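Local coordinates for A-type ATP synthase subunit F (Archaeoglobus fulgidus, PDB 2I4R), which probably serves as one component of the A-type ATP synthase, which makes ATP from ADP using a proton gradient across the membrane, at residues B[35-38]-B[39-42]. Sequence-based numbering, arbitrary orientation.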
# COMPACT_ATOMS: atom_id res chain seq x y z
N VAL B 35 -6.07 12.98 -9.79
CA VAL B 35 -6.05 14.01 -8.77
C VAL B 35 -4.78 14.86 -8.69
O VAL B 35 -3.68 14.39 -8.92
CB VAL B 35 -6.33 13.37 -7.39
CG1 VAL B 35 -5.56 14.09 -6.30
CG2 VAL B 35 -7.82 13.40 -7.11
N THR B 36 -4.97 16.12 -8.33
CA THR B 36 -3.88 17.07 -8.20
C THR B 36 -4.17 18.04 -7.06
O THR B 36 -3.49 18.04 -6.02
CB THR B 36 -3.73 17.85 -9.50
OG1 THR B 36 -5.03 18.14 -10.02
CG2 THR B 36 -2.94 17.05 -10.52
N SER B 37 -5.18 18.87 -7.25
CA SER B 37 -5.57 19.85 -6.25
C SER B 37 -5.87 19.20 -4.92
O SER B 37 -6.56 18.18 -4.87
CB SER B 37 -6.80 20.60 -6.72
OG SER B 37 -6.62 21.03 -8.07
N ASP B 38 -5.34 19.78 -3.85
CA ASP B 38 -5.57 19.27 -2.50
C ASP B 38 -7.04 18.98 -2.26
O ASP B 38 -7.39 18.00 -1.62
CB ASP B 38 -5.11 20.30 -1.47
CG ASP B 38 -3.70 20.05 -0.99
OD1 ASP B 38 -2.81 19.84 -1.84
OD2 ASP B 38 -3.49 20.06 0.24
N GLU B 39 -7.89 19.86 -2.79
CA GLU B 39 -9.34 19.74 -2.65
C GLU B 39 -9.84 18.53 -3.43
O GLU B 39 -10.80 17.87 -3.01
CB GLU B 39 -10.02 21.02 -3.16
CG GLU B 39 -11.55 21.04 -3.07
CD GLU B 39 -12.14 22.43 -3.31
OE1 GLU B 39 -11.37 23.38 -3.59
OE2 GLU B 39 -13.38 22.58 -3.20
N GLU B 40 -9.19 18.25 -4.55
CA GLU B 40 -9.55 17.12 -5.41
C GLU B 40 -9.19 15.80 -4.76
O GLU B 40 -9.86 14.79 -4.98
CB GLU B 40 -8.86 17.24 -6.76
CG GLU B 40 -9.20 18.51 -7.51
CD GLU B 40 -8.57 18.56 -8.88
OE1 GLU B 40 -7.32 18.53 -8.98
OE2 GLU B 40 -9.32 18.64 -9.87
N ILE B 41 -8.11 15.80 -3.98
CA ILE B 41 -7.66 14.61 -3.29
C ILE B 41 -8.73 14.22 -2.28
O ILE B 41 -9.21 13.08 -2.25
CB ILE B 41 -6.36 14.85 -2.51
CG1 ILE B 41 -5.27 15.35 -3.46
CG2 ILE B 41 -5.92 13.58 -1.82
CD1 ILE B 41 -3.91 15.55 -2.80
N VAL B 42 -9.11 15.19 -1.46
CA VAL B 42 -10.10 14.99 -0.41
C VAL B 42 -11.48 14.59 -0.91
O VAL B 42 -12.15 13.76 -0.29
CB VAL B 42 -10.22 16.26 0.45
CG1 VAL B 42 -11.17 16.02 1.60
CG2 VAL B 42 -8.85 16.66 0.97
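Three donors converge on a single carboxylate oxygen, OE1 of Glu40, where the chain turns into helix 38-50. Ser37 N, in the N-cap residue, reaches Glu40 OE1 at 2.8 Å. It uses the anti lone pair of OE1, with an N-H...O angle of 149°. Thr36 OG1 meets Glu40 OE1 nearly head-on along the C-O bond, at 2.5 Å. Ser37 OG instead approaches Glu40 OE1 from well above the carboxylate plane, at 2.8 Å. The Glu40 torsions account for this reach: CG lies beside the backbone N (chi1 -59°), and the extended chain brings the carboxylate back to Ser37. With an alanine in place of Glu40, the Ser37 amide and the two hydroxyls would probably lose their common acceptor, and the Thr36 and Ser37 side chains could turn more freely. Farther into the first turn, Ser37 O accepts from Ile41 N at 3.0 Å, opening the helical bonding pattern that Val42 N continues to Asp38 O at 3.3 Å.

The tightly packed side is apolar: Val35 and Ile41 are both buried, Val35 CG2 lies 4.0 Å from Glu40 CB, and Ile41 also touches Tyr63. The opposite character marks the exposed Thr36, Ser37, Asp38 and Glu39. Here the extended Glu39 side chain leads away from the turn, and Asp38 OD1 forms a salt bridge with Lys66.

Glu40 at N3 bonded to the N-cap amide is one half of a capping box; the reciprocal Ser37 OG to Glu40 N bond is absent. The turn begins helix 38-50, which links strand 32-34 to strand 54-60 in a beta-alpha-beta crossover that passes over strand 11-16 of the parallel sheet.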